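Local atomic coordinates of lantibiotic dehydratase (Microbispora corallina, PDB entry 5EHK), a protein that probably dehydrates serine and threonine residues of a lanthipeptide precursor in NAI-107 biosynthesis, using glutamate delivered by glutamyl-tRNA. Residues E385-A389 / Y682-L686; G850-F856 / R868-G873; M92-L97 / G343-L349; G440-P444 / A645-L651. All coordinates share one frame; numbering follows the deposited sequence.

Contacts 1, 3 and 4 all belong to the N-terminal dehydratase family region, whereas contact 2 lies in the C-terminal one, its centre about 68 Å from that of contact 1. Contact 4 is the most central, about 9 Å from the chain's centre; the others sit farther out, and all four are partly buried. No helix or strand is shared by two contacts, although contact 4 is nested inside the loop closed by contact 1. A helical glutamate accepts from one turn amide and a threonine hydroxyl in contact 1, and weakly from two amides before a helix in contact 3. Contact 4 uses a neutral asparagine and a stacked arginine; contact 2 is hairpin backbone pairing, tied at one end by an ion pair.

Contact 1 of 4, residues E385-A389 / Y682-L686; sequences EIERA and YGRTL
Glu385, on helix 380-395, reaches into the type II' beta turn of Tyr682 to Thr685, the tight turn of a beta hairpin between strands 676-682 and 685-693. Within the turn, Tyr682 and Thr685 exchange backbone hydrogen bonds in both directions, and Gly683 takes the positive phi that its place in the turn requires.

The polar grip centres on one carboxylate oxygen. Glu385 OE2 accepts from Thr685 OG1 at 2.9 Å, met on the anti side, and from the turn amide Arg684 N at 3.1 Å, which comes from above the carboxylate plane, 62° out of it. These two donors hold the carboxylate at the turn. The bend at chi2 (57°) folds the glutamate chain so that its end lies against the turn.

Charge adds a looser component. Glu385 OE1 and Arg684 NH1 form a long salt bridge at 3.9 Å; the oxygen stands off the guanidinium plane and takes no directed N-H, so only the charges attract. Glu385 runs roughly perpendicular to Arg684.

Apolar and edge contacts fill in beside this. Ala389 CB packs on Thr685 CG2 at 3.8 Å, one helical turn on from Glu385. Beyond the two segments, Val522 of strand 521-524 touches both Glu385 and Thr685, and its backbone pairs with Arg684 and Leu686, placing the helix against the sheet that holds the hairpin. On the Tyr682 arm of the hairpin, the carbonyl Arg388 O lies at the edge of the Tyr682 ring, 3.7 Å from CE2.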
loop_
_atom_site.group_PDB
_atom_site.type_symbol
_atom_site.label_atom_id
_atom_site.label_comp_id
_atom_site.label_asym_id
_atom_site.label_seq_id
_atom_site.Cartn_x
_atom_site.Cartn_y
_atom_site.Cartn_z
ATOM N N GLU A 385 -27.834 24.363 19.971
ATOM C CA GLU A 385 -27.913 23.619 18.714
ATOM C C GLU A 385 -26.492 23.279 18.301
ATOM O O GLU A 385 -26.144 22.112 18.124
ATOM C CB GLU A 385 -28.623 24.438 17.625
ATOM C CG GLU A 385 -28.970 23.672 16.331
ATOM C CD GLU A 385 -29.843 22.413 16.529
ATOM O OE1 GLU A 385 -30.963 22.503 17.081
ATOM O OE2 GLU A 385 -29.412 21.321 16.094
ATOM N N ILE A 386 -25.665 24.311 18.220
ATOM C CA ILE A 386 -24.287 24.151 17.853
ATOM C C ILE A 386 -23.558 23.190 18.773
ATOM O O ILE A 386 -22.827 22.333 18.305
ATOM C CB ILE A 386 -23.590 25.501 17.839
ATOM C CG1 ILE A 386 -24.290 26.411 16.822
ATOM C CG2 ILE A 386 -22.097 25.340 17.534
ATOM C CD1 ILE A 386 -23.727 27.778 16.767
ATOM N N GLU A 387 -23.792 23.268 20.071
ATOM C CA GLU A 387 -23.148 22.312 20.963
ATOM C C GLU A 387 -23.572 20.874 20.698
ATOM O O GLU A 387 -22.764 19.955 20.853
ATOM C CB GLU A 387 -23.413 22.658 22.418
ATOM C CG GLU A 387 -22.814 23.983 22.804
ATOM C CD GLU A 387 -23.147 24.381 24.220
ATOM O OE1 GLU A 387 -23.923 23.654 24.870
ATOM O OE2 GLU A 387 -22.661 25.439 24.666
ATOM N N ARG A 388 -24.828 20.669 20.303
ATOM C CA ARG A 388 -25.333 19.318 20.071
ATOM C C ARG A 388 -24.793 18.798 18.725
ATOM O O ARG A 388 -24.586 17.601 18.532
ATOM C CB ARG A 388 -26.871 19.306 20.075
ATOM C CG ARG A 388 -27.512 19.273 21.481
ATOM C CD ARG A 388 -29.009 18.870 21.460
ATOM N NE ARG A 388 -29.196 17.420 21.549
ATOM C CZ ARG A 388 -30.281 16.816 22.041
ATOM N NH1 ARG A 388 -31.310 17.529 22.486
ATOM N NH2 ARG A 388 -30.335 15.488 22.083
ATOM N N ALA A 389 -24.534 19.723 17.814
ATOM C CA ALA A 389 -24.031 19.387 16.498
ATOM C C ALA A 389 -22.586 18.913 16.595
ATOM O O ALA A 389 -22.245 17.823 16.120
ATOM C CB ALA A 389 -24.150 20.578 15.585
ATOM N N TYR A 682 -29.544 17.341 11.258
ATOM C CA TYR A 682 -29.644 16.813 12.606
ATOM C C TYR A 682 -30.238 17.894 13.498
ATOM O O TYR A 682 -29.606 18.926 13.725
ATOM C CB TYR A 682 -28.248 16.426 13.082
ATOM C CG TYR A 682 -28.164 15.841 14.462
ATOM C CD1 TYR A 682 -28.720 14.603 14.746
ATOM C CD2 TYR A 682 -27.476 16.496 15.465
ATOM C CE1 TYR A 682 -28.621 14.055 16.005
ATOM C CE2 TYR A 682 -27.373 15.956 16.730
ATOM C CZ TYR A 682 -27.940 14.740 16.991
ATOM O OH TYR A 682 -27.819 14.211 18.246
ATOM N N GLY A 683 -31.460 17.672 13.981
ATOM C CA GLY A 683 -32.242 18.739 14.580
ATOM C C GLY A 683 -32.374 19.927 13.647
ATOM O O GLY A 683 -32.981 19.824 12.579
ATOM N N ARG A 684 -31.775 21.047 14.046
ATOM C CA ARG A 684 -31.840 22.312 13.310
ATOM C C ARG A 684 -30.555 22.539 12.511
ATOM O O ARG A 684 -30.401 23.577 11.842
ATOM C CB ARG A 684 -32.094 23.469 14.278
ATOM C CG ARG A 684 -33.436 23.292 14.988
ATOM C CD ARG A 684 -33.903 24.444 15.867
ATOM N NE ARG A 684 -34.987 23.946 16.709
ATOM C CZ ARG A 684 -34.983 23.969 18.037
ATOM N NH1 ARG A 684 -33.946 24.486 18.681
ATOM N NH2 ARG A 684 -36.015 23.476 18.718
ATOM N N THR A 685 -29.619 21.586 12.631
ATOM C CA THR A 685 -28.298 21.692 11.998
ATOM C C THR A 685 -28.086 20.895 10.701
ATOM O O THR A 685 -28.301 19.687 10.639
ATOM C CB THR A 685 -27.178 21.248 12.966
ATOM O OG1 THR A 685 -27.257 21.978 14.194
ATOM C CG2 THR A 685 -25.831 21.495 12.349
ATOM N N LEU A 686 -27.622 21.603 9.678
ATOM C CA LEU A 686 -27.122 20.998 8.444
ATOM C C LEU A 686 -25.624 20.649 8.564
ATOM O O LEU A 686 -24.750 21.505 8.387
ATOM C CB LEU A 686 -27.338 21.956 7.268
ATOM C CG LEU A 686 -28.272 21.482 6.155
ATOM C CD1 LEU A 686 -29.673 21.291 6.702
ATOM C CD2 LEU A 686 -28.252 22.488 4.995
#

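Contact 2 of 4, residues G850-F856 / R868-G873; sequences GADRWFF and RVRFRG
Arg872 lies alongside Arg853 and turns the edge of its guanidinium to Asp852. Its CB and CG each lie 3.3 Å from Asp852 OD2, the chain leaving anti to the backbone N (chi1 -178°). CD follows past the same oxygen, and a bend at chi3 (81°) swings the head round to the carboxylate. There NE donates to Asp852 OD2 at 2.6 Å on its syn lone pair, and NH2 donates to Asp852 OD1, also 2.6 Å: a side-on, two-nitrogen salt bridge with the planes 30° apart. Arg853 CG lies over one face of the guanidinium, offset toward the rim, 3.6 Å from Arg872 NH2, while NH1 has a second acid, Glu921.

This ion pair closes the open end of the antiparallel beta hairpin 853-861/864-872. Arg853 with Arg872 and Phe855 with Arg870 are hydrogen-bonded pairs; Trp854 with Phe871 and Phe856 with Val869 are non-hydrogen-bonded ones, with side chains on the other face, where Trp854 and Phe871 both touch helix 839-848. Among the arginine-bearing pairs, Arg870 CB sits over the Phe855 ring, 4.0 Å from its centroid, and the guanidinium of Arg870 goes on to Glu924. Just before the strand, Asp852 N donates to Arg872 O at 2.7 Å.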
loop_
_atom_site.group_PDB
_atom_site.type_symbol
_atom_site.label_atom_id
_atom_site.label_comp_id
_atom_site.label_asym_id
_atom_site.label_seq_id
_atom_site.Cartn_x
_atom_site.Cartn_y
_atom_site.Cartn_z
ATOM N N GLY A 850 38.597 -19.323 18.136
ATOM C CA GLY A 850 38.570 -18.733 19.454
ATOM C C GLY A 850 37.385 -17.854 19.777
ATOM O O GLY A 850 37.456 -17.090 20.738
ATOM N N ALA A 851 36.291 -17.969 19.024
ATOM C CA ALA A 851 35.106 -17.178 19.344
ATOM C C ALA A 851 34.598 -17.690 20.674
ATOM O O ALA A 851 34.586 -18.895 20.899
ATOM C CB ALA A 851 34.051 -17.310 18.270
ATOM N N ASP A 852 34.233 -16.784 21.574
ATOM C CA ASP A 852 33.917 -17.181 22.952
ATOM C C ASP A 852 32.415 -17.268 23.174
ATOM O O ASP A 852 31.936 -17.906 24.118
ATOM C CB ASP A 852 34.596 -16.249 23.979
ATOM C CG ASP A 852 33.820 -14.950 24.230
ATOM O OD1 ASP A 852 33.844 -14.467 25.368
ATOM O OD2 ASP A 852 33.209 -14.379 23.300
ATOM N N ARG A 853 31.675 -16.599 22.303
ATOM C CA ARG A 853 30.233 -16.624 22.351
ATOM C C ARG A 853 29.678 -16.652 20.934
ATOM O O ARG A 853 30.227 -16.026 20.032
ATOM C CB ARG A 853 29.715 -15.398 23.090
ATOM C CG ARG A 853 29.914 -15.448 24.575
ATOM C CD ARG A 853 29.040 -16.520 25.192
ATOM N NE ARG A 853 29.378 -16.743 26.598
ATOM C CZ ARG A 853 29.423 -17.934 27.187
ATOM N NH1 ARG A 853 29.131 -19.028 26.508
ATOM N NH2 ARG A 853 29.751 -18.027 28.469
ATOM N N TRP A 854 28.580 -17.371 20.742
ATOM C CA TRP A 854 27.893 -17.352 19.462
ATOM C C TRP A 854 26.411 -17.506 19.736
ATOM O O TRP A 854 26.042 -18.042 20.774
ATOM C CB TRP A 854 28.384 -18.475 18.546
ATOM C CG TRP A 854 27.727 -19.775 18.871
ATOM C CD1 TRP A 854 28.138 -20.679 19.798
ATOM C CD2 TRP A 854 26.540 -20.315 18.284
ATOM N NE1 TRP A 854 27.289 -21.740 19.825
ATOM C CE2 TRP A 854 26.296 -21.549 18.903
ATOM C CE3 TRP A 854 25.652 -19.870 17.295
ATOM C CZ2 TRP A 854 25.220 -22.356 18.568
ATOM C CZ3 TRP A 854 24.584 -20.660 16.961
ATOM C CH2 TRP A 854 24.372 -21.894 17.597
ATOM N N PHE A 855 25.568 -17.005 18.841
ATOM C CA PHE A 855 24.143 -17.290 18.930
ATOM C C PHE A 855 23.451 -17.038 17.593
ATOM O O PHE A 855 24.059 -16.493 16.678
ATOM C CB PHE A 855 23.488 -16.552 20.109
ATOM C CG PHE A 855 23.314 -15.056 19.922
ATOM C CD1 PHE A 855 24.231 -14.157 20.458
ATOM C CD2 PHE A 855 22.214 -14.538 19.233
ATOM C CE1 PHE A 855 24.050 -12.766 20.318
ATOM C CE2 PHE A 855 22.035 -13.136 19.089
ATOM C CZ PHE A 855 22.956 -12.257 19.628
ATOM N N PHE A 856 22.195 -17.439 17.460
ATOM C CA PHE A 856 21.485 -17.094 16.253
ATOM C C PHE A 856 20.077 -16.668 16.595
ATOM O O PHE A 856 19.491 -17.163 17.562
ATOM C CB PHE A 856 21.445 -18.262 15.266
ATOM C CG PHE A 856 20.298 -19.203 15.501
ATOM C CD1 PHE A 856 19.035 -18.940 14.969
ATOM C CD2 PHE A 856 20.475 -20.350 16.255
ATOM C CE1 PHE A 856 17.993 -19.781 15.212
ATOM C CE2 PHE A 856 19.430 -21.197 16.482
ATOM C CZ PHE A 856 18.188 -20.917 15.961
ATOM N N ARG A 868 20.187 -14.455 11.596
ATOM C CA ARG A 868 21.339 -13.661 11.986
ATOM C C ARG A 868 22.172 -14.491 12.933
ATOM O O ARG A 868 21.669 -15.022 13.906
ATOM C CB ARG A 868 20.893 -12.364 12.639
ATOM C CG ARG A 868 20.091 -11.536 11.708
ATOM C CD ARG A 868 19.912 -10.162 12.220
ATOM N NE ARG A 868 19.524 -9.275 11.132
ATOM C CZ ARG A 868 19.184 -8.003 11.289
ATOM N NH1 ARG A 868 19.169 -7.479 12.511
ATOM N NH2 ARG A 868 18.850 -7.276 10.227
ATOM N N VAL A 869 23.442 -14.640 12.634
ATOM C CA VAL A 869 24.284 -15.408 13.520
ATOM C C VAL A 869 25.325 -14.487 14.092
ATOM O O VAL A 869 25.950 -13.733 13.352
ATOM C CB VAL A 869 24.957 -16.568 12.774
ATOM C CG1 VAL A 869 25.821 -17.381 13.725
ATOM C CG2 VAL A 869 23.886 -17.442 12.108
ATOM N N ARG A 870 25.515 -14.526 15.410
ATOM C CA ARG A 870 26.546 -13.664 16.011
ATOM C C ARG A 870 27.714 -14.390 16.677
ATOM O O ARG A 870 27.499 -15.299 17.446
ATOM C CB ARG A 870 25.960 -12.712 17.035
ATOM C CG ARG A 870 26.998 -11.655 17.283
ATOM C CD ARG A 870 26.756 -10.782 18.474
ATOM N NE ARG A 870 26.570 -11.473 19.749
ATOM C CZ ARG A 870 27.489 -12.216 20.347
ATOM N NH1 ARG A 870 28.670 -12.405 19.779
ATOM N NH2 ARG A 870 27.218 -12.774 21.515
ATOM N N PHE A 871 28.944 -13.964 16.405
ATOM C CA PHE A 871 30.109 -14.523 17.103
ATOM C C PHE A 871 30.802 -13.422 17.870
ATOM O O PHE A 871 30.845 -12.280 17.414
ATOM C CB PHE A 871 31.125 -15.121 16.141
ATOM C CG PHE A 871 30.568 -16.179 15.240
ATOM C CD1 PHE A 871 30.676 -17.514 15.572
ATOM C CD2 PHE A 871 29.969 -15.834 14.032
ATOM C CE1 PHE A 871 30.182 -18.492 14.737
ATOM C CE2 PHE A 871 29.475 -16.798 13.203
ATOM C CZ PHE A 871 29.576 -18.142 13.558
ATOM N N ARG A 872 31.344 -13.764 19.034
ATOM C CA ARG A 872 32.161 -12.827 19.788
ATOM C C ARG A 872 33.575 -13.373 19.909
ATOM O O ARG A 872 33.786 -14.569 20.131
ATOM C CB ARG A 872 31.565 -12.552 21.162
ATOM C CG ARG A 872 32.356 -11.532 21.964
ATOM C CD ARG A 872 31.738 -11.237 23.332
ATOM N NE ARG A 872 32.063 -12.248 24.331
ATOM C CZ ARG A 872 31.594 -12.219 25.569
ATOM N NH1 ARG A 872 30.800 -11.221 25.933
ATOM N NH2 ARG A 872 31.926 -13.163 26.439
ATOM N N GLY A 873 34.550 -12.493 19.734
ATOM C CA GLY A 873 35.935 -12.897 19.842
ATOM C C GLY A 873 36.904 -11.752 19.680
ATOM O O GLY A 873 36.528 -10.585 19.547
#

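Contact 3 of 4, residues M92-L97 / G343-L349; sequences MEAVEL and GQGRREL
Glu93 OE1 takes weak hydrogen bonds from two backbone amides of the loop leading into helix 346-359: Gly343 N at 2.8 Å, with an N-H...O angle of only 123°, and Gly345 N at 3.4 Å. With CG anti to the backbone N (chi1 -169°) and the rest of the chain extended, the carboxylate reaches the helix N-cap region, where Gly345 is the N-cap residue. Its other oxygen, OE2, is held by Tyr337 OH.

A straighter ionic pair lies well away from the Glu93 carboxylate, toward Met92. Arg346 grips Glu96 side-on, NE to OE1 and NH2 to OE2, both at 2.8 Å. The NE partner is tilted 18° from the guanidinium plane, the NH2 partner lies within it. Met92 CB lies over one face of that guanidinium, toward its rim, 3.4 Å from Arg346 CZ. The aliphatic part of Arg346 runs alongside Glu93 in the opposite direction, Arg346 CG 3.7 Å from Glu93 CB.

Leucines complete the join: Leu97 CD1 meets Leu349 CD1 at 4.2 Å. Both leucines also touch strand 366-379, through Val368 and Leu366, and helix 100-110 packs against Met92, Val95 and Glu96, so helix 92-98 is held between that helix and the start of helix 346-359.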
loop_
_atom_site.group_PDB
_atom_site.type_symbol
_atom_site.label_atom_id
_atom_site.label_comp_id
_atom_site.label_asym_id
_atom_site.label_seq_id
_atom_site.Cartn_x
_atom_site.Cartn_y
_atom_site.Cartn_z
ATOM N N MET A 92 -13.915 50.542 -5.677
ATOM C CA MET A 92 -12.770 50.967 -6.471
ATOM C C MET A 92 -11.550 50.961 -5.590
ATOM O O MET A 92 -10.451 50.729 -6.069
ATOM C CB MET A 92 -12.971 52.336 -7.130
ATOM C CG MET A 92 -13.801 52.320 -8.410
ATOM S SD MET A 92 -13.296 51.151 -9.709
ATOM C CE MET A 92 -14.372 49.744 -9.381
ATOM N N GLU A 93 -11.756 51.215 -4.300
ATOM C CA GLU A 93 -10.668 51.189 -3.320
ATOM C C GLU A 93 -10.220 49.752 -3.058
ATOM O O GLU A 93 -9.027 49.464 -2.921
ATOM C CB GLU A 93 -11.098 51.847 -2.007
ATOM C CG GLU A 93 -9.945 52.087 -1.042
ATOM C CD GLU A 93 -10.366 52.773 0.253
ATOM O OE1 GLU A 93 -11.380 53.492 0.255
ATOM O OE2 GLU A 93 -9.681 52.593 1.281
ATOM N N ALA A 94 -11.194 48.859 -2.967
ATOM C CA ALA A 94 -10.914 47.447 -2.780
ATOM C C ALA A 94 -10.126 46.889 -3.963
ATOM O O ALA A 94 -9.175 46.137 -3.772
ATOM C CB ALA A 94 -12.216 46.658 -2.575
ATOM N N VAL A 95 -10.513 47.265 -5.177
ATOM C CA VAL A 95 -9.853 46.741 -6.369
ATOM C C VAL A 95 -8.450 47.343 -6.541
ATOM O O VAL A 95 -7.550 46.690 -7.056
ATOM C CB VAL A 95 -10.737 46.868 -7.648
ATOM C CG1 VAL A 95 -9.973 46.424 -8.886
ATOM C CG2 VAL A 95 -11.985 46.025 -7.510
ATOM N N GLU A 96 -8.261 48.576 -6.088
ATOM C CA GLU A 96 -6.931 49.201 -6.079
ATOM C C GLU A 96 -5.962 48.453 -5.150
ATOM O O GLU A 96 -4.739 48.509 -5.312
ATOM C CB GLU A 96 -7.027 50.670 -5.634
ATOM C CG GLU A 96 -6.638 51.676 -6.714
ATOM C CD GLU A 96 -7.620 52.837 -6.827
ATOM O OE1 GLU A 96 -8.127 53.319 -5.785
ATOM O OE2 GLU A 96 -7.887 53.261 -7.972
ATOM N N LEU A 97 -6.534 47.744 -4.187
ATOM C CA LEU A 97 -5.762 47.039 -3.194
ATOM C C LEU A 97 -5.513 45.582 -3.590
ATOM O O LEU A 97 -4.394 45.097 -3.469
ATOM C CB LEU A 97 -6.510 47.100 -1.873
ATOM C CG LEU A 97 -5.797 46.563 -0.652
ATOM C CD1 LEU A 97 -4.495 47.309 -0.464
ATOM C CD2 LEU A 97 -6.693 46.747 0.540
ATOM N N GLY A 343 -14.055 53.438 1.043
ATOM C CA GLY A 343 -14.308 54.102 -0.228
ATOM C C GLY A 343 -13.717 55.510 -0.240
ATOM O O GLY A 343 -13.509 56.111 -1.297
ATOM N N GLN A 344 -13.387 56.007 0.950
ATOM C CA GLN A 344 -12.971 57.396 1.152
ATOM C C GLN A 344 -11.460 57.640 1.240
ATOM O O GLN A 344 -11.005 58.776 1.136
ATOM C CB GLN A 344 -13.626 57.940 2.421
ATOM C CG GLN A 344 -15.084 57.560 2.570
ATOM C CD GLN A 344 -16.011 58.722 2.284
ATOM O OE1 GLN A 344 -16.879 59.047 3.098
ATOM N NE2 GLN A 344 -15.830 59.360 1.127
ATOM N N GLY A 345 -10.683 56.600 1.497
ATOM C CA GLY A 345 -9.247 56.781 1.623
ATOM C C GLY A 345 -8.429 56.413 0.404
ATOM O O GLY A 345 -7.259 56.055 0.546
ATOM N N ARG A 346 -9.021 56.504 -0.786
ATOM C CA ARG A 346 -8.291 56.159 -2.000
ATOM C C ARG A 346 -7.053 57.029 -2.199
ATOM O O ARG A 346 -6.111 56.621 -2.873
ATOM C CB ARG A 346 -9.176 56.215 -3.246
ATOM C CG ARG A 346 -10.249 55.154 -3.306
ATOM C CD ARG A 346 -11.115 55.337 -4.532
ATOM N NE ARG A 346 -10.416 54.997 -5.768
ATOM C CZ ARG A 346 -10.966 55.053 -6.981
ATOM N NH1 ARG A 346 -12.217 55.461 -7.130
ATOM N NH2 ARG A 346 -10.263 54.720 -8.058
ATOM N N ARG A 347 -7.026 58.211 -1.597
ATOM C CA ARG A 347 -5.873 59.063 -1.804
ATOM C C ARG A 347 -4.792 58.688 -0.804
ATOM O O ARG A 347 -3.622 58.561 -1.176
ATOM C CB ARG A 347 -6.222 60.549 -1.704
ATOM C CG ARG A 347 -5.027 61.457 -2.005
ATOM C CD ARG A 347 -5.393 62.933 -1.997
ATOM N NE ARG A 347 -5.896 63.367 -0.697
ATOM C CZ ARG A 347 -5.121 63.697 0.331
ATOM N NH1 ARG A 347 -3.800 63.633 0.213
ATOM N NH2 ARG A 347 -5.667 64.082 1.479
ATOM N N GLU A 348 -5.189 58.468 0.450
ATOM C CA GLU A 348 -4.263 57.985 1.483
ATOM C C GLU A 348 -3.606 56.636 1.144
ATOM O O GLU A 348 -2.443 56.402 1.492
ATOM C CB GLU A 348 -4.972 57.881 2.838
ATOM C CG GLU A 348 -5.177 59.202 3.542
ATOM C CD GLU A 348 -6.382 59.973 3.028
ATOM O OE1 GLU A 348 -7.085 59.456 2.123
ATOM O OE2 GLU A 348 -6.622 61.095 3.537
ATOM N N LEU A 349 -4.353 55.764 0.465
ATOM C CA LEU A 349 -3.878 54.435 0.091
ATOM C C LEU A 349 -2.780 54.487 -0.975
ATOM O O LEU A 349 -1.753 53.808 -0.850
ATOM C CB LEU A 349 -5.049 53.557 -0.369
ATOM C CG LEU A 349 -4.763 52.112 -0.791
ATOM C CD1 LEU A 349 -3.956 51.394 0.280
ATOM C CD2 LEU A 349 -6.063 51.389 -1.043
#

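Contact 4 of 4, residues G440-P444 / A645-L651; sequences GYKWP and APNPARL
Arg650 lays its guanidinium flat on the ring of Tyr441, the planes only 6° apart and the two centres 3.8 Å from one another. This is a stacked cation-pi pair; Tyr441 CE2 falls under the middle of the guanidinium, 3.4 Å from Arg650 CZ. The methylene Arg650 CD adds a CH-pi contact to the same face. An arginine chain extended throughout, with chi1 at 173°, carries the head along the ring. Both partners share an acid in the next helical turn: Glu654 receives Tyr441 OH and forms a salt bridge with Arg650 NH2, which probably fixes the stack. A water bridges Arg650 NH1, at 2.7 Å, and the backbone amide of Lys442.

Asn647, in the first turn of the helix, pins the 440-444 loop. Its OD1 accepts from Trp443 N at 3.2 Å, the donor tilted 33° from the carbonyl plane, and its ND2 donates to Pro444 O at 2.9 Å, on a lone pair and in plane. The amide thus engages consecutive residues across the cis peptide bond that precedes Pro444. The carboxamide also lies beside the tyrosine, with Asn647 OD1 3.4 Å from Tyr441 CB.

Helix 647-656 is thereby tied to the long loop between strand 423-424 and helix 460-471; Ala645, Pro646 and Ala649 lean on Phe572 of strand 566-572, and Pro444 packs on Arg829 of the second subunit.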
loop_
_atom_site.group_PDB
_atom_site.type_symbol
_atom_site.label_atom_id
_atom_site.label_comp_id
_atom_site.label_asym_id
_atom_site.label_seq_id
_atom_site.Cartn_x
_atom_site.Cartn_y
_atom_site.Cartn_z
ATOM N N GLY A 440 5.451 12.462 4.770
ATOM C CA GLY A 440 4.650 13.556 4.285
ATOM C C GLY A 440 5.132 14.907 4.734
ATOM O O GLY A 440 4.704 15.911 4.193
ATOM N N TYR A 441 6.008 14.958 5.727
ATOM C CA TYR A 441 6.472 16.255 6.188
ATOM C C TYR A 441 7.268 16.950 5.081
ATOM O O TYR A 441 8.104 16.337 4.426
ATOM C CB TYR A 441 7.282 16.130 7.479
ATOM C CG TYR A 441 6.454 16.082 8.767
ATOM C CD1 TYR A 441 6.800 16.863 9.859
ATOM C CD2 TYR A 441 5.344 15.239 8.896
ATOM C CE1 TYR A 441 6.076 16.825 11.031
ATOM C CE2 TYR A 441 4.616 15.194 10.075
ATOM C CZ TYR A 441 4.996 16.002 11.135
ATOM O OH TYR A 441 4.319 15.984 12.318
ATOM N N LYS A 442 6.975 18.220 4.843
ATOM C CA LYS A 442 7.484 18.910 3.677
ATOM C C LYS A 442 8.816 19.647 3.924
ATOM O O LYS A 442 9.538 19.957 2.965
ATOM C CB LYS A 442 6.403 19.859 3.108
ATOM C CG LYS A 442 5.124 19.130 2.549
ATOM C CD LYS A 442 3.957 20.088 2.155
ATOM C CE LYS A 442 3.712 20.235 0.644
ATOM N NZ LYS A 442 2.902 19.121 0.026
ATOM N N TRP A 443 9.171 19.907 5.186
ATOM C CA TRP A 443 10.249 20.881 5.459
ATOM C C TRP A 443 11.259 20.501 6.541
ATOM O O TRP A 443 11.110 20.899 7.696
ATOM C CB TRP A 443 9.644 22.269 5.777
ATOM C CG TRP A 443 8.712 22.735 4.684
ATOM C CD1 TRP A 443 7.326 22.718 4.697
ATOM C CD2 TRP A 443 9.089 23.231 3.390
ATOM N NE1 TRP A 443 6.838 23.195 3.493
ATOM C CE2 TRP A 443 7.898 23.514 2.681
ATOM C CE3 TRP A 443 10.315 23.476 2.768
ATOM C CZ2 TRP A 443 7.912 24.023 1.388
ATOM C CZ3 TRP A 443 10.320 23.987 1.490
ATOM C CH2 TRP A 443 9.130 24.251 0.814
ATOM N N PRO A 444 12.312 19.756 6.166
ATOM C CA PRO A 444 12.646 19.185 4.849
ATOM C C PRO A 444 11.820 17.974 4.501
ATOM O O PRO A 444 11.266 17.333 5.385
ATOM C CB PRO A 444 14.097 18.725 5.020
ATOM C CG PRO A 444 14.235 18.465 6.480
ATOM C CD PRO A 444 13.389 19.523 7.145
ATOM N N ALA A 645 4.833 24.854 7.792
ATOM C CA ALA A 645 5.684 24.835 9.000
ATOM C C ALA A 645 6.953 24.015 8.918
ATOM O O ALA A 645 6.939 22.880 8.431
ATOM C CB ALA A 645 4.889 24.417 10.223
ATOM N N PRO A 646 8.051 24.574 9.444
ATOM C CA PRO A 646 9.260 23.769 9.646
ATOM C C PRO A 646 8.917 22.519 10.449
ATOM O O PRO A 646 8.051 22.599 11.344
ATOM C CB PRO A 646 10.200 24.719 10.437
ATOM C CG PRO A 646 9.340 25.828 10.934
ATOM C CD PRO A 646 8.215 25.960 9.925
ATOM N N ASN A 647 9.548 21.386 10.123
ATOM C CA ASN A 647 9.194 20.108 10.751
ATOM C C ASN A 647 9.050 20.075 12.281
ATOM O O ASN A 647 8.061 19.546 12.792
ATOM C CB ASN A 647 10.095 18.963 10.271
ATOM C CG ASN A 647 9.871 18.618 8.818
ATOM O OD1 ASN A 647 8.869 19.020 8.217
ATOM N ND2 ASN A 647 10.806 17.868 8.236
ATOM N N PRO A 648 10.008 20.647 13.015
ATOM C CA PRO A 648 9.831 20.531 14.464
ATOM C C PRO A 648 8.565 21.228 14.943
ATOM O O PRO A 648 7.871 20.719 15.832
ATOM C CB PRO A 648 11.075 21.235 15.026
ATOM C CG PRO A 648 12.080 21.147 13.924
ATOM C CD PRO A 648 11.301 21.246 12.653
ATOM N N ALA A 649 8.276 22.373 14.337
ATOM C CA ALA A 649 7.083 23.134 14.647
ATOM C C ALA A 649 5.871 22.277 14.367
ATOM O O ALA A 649 4.955 22.193 15.187
ATOM C CB ALA A 649 7.028 24.411 13.805
ATOM N N ARG A 650 5.855 21.653 13.191
ATOM C CA ARG A 650 4.725 20.816 12.834
ATOM C C ARG A 650 4.606 19.600 13.768
ATOM O O ARG A 650 3.494 19.153 14.080
ATOM C CB ARG A 650 4.777 20.384 11.374
ATOM C CG ARG A 650 3.680 19.367 11.075
ATOM C CD ARG A 650 3.587 18.921 9.649
ATOM N NE ARG A 650 2.579 17.884 9.582
ATOM C CZ ARG A 650 2.334 17.114 8.539
ATOM N NH1 ARG A 650 3.042 17.228 7.428
ATOM N NH2 ARG A 650 1.391 16.204 8.647
ATOM N N LEU A 651 5.738 19.072 14.231
ATOM C CA LEU A 651 5.693 17.927 15.127
ATOM C C LEU A 651 5.085 18.374 16.461
ATOM O O LEU A 651 4.267 17.649 17.052
ATOM C CB LEU A 651 7.083 17.273 15.314
ATOM C CG LEU A 651 7.131 15.999 16.178
ATOM C CD1 LEU A 651 6.254 14.926 15.613
ATOM C CD2 LEU A 651 8.517 15.425 16.360
HETATM O O HOH W 1 4.794 19.150 6.667
#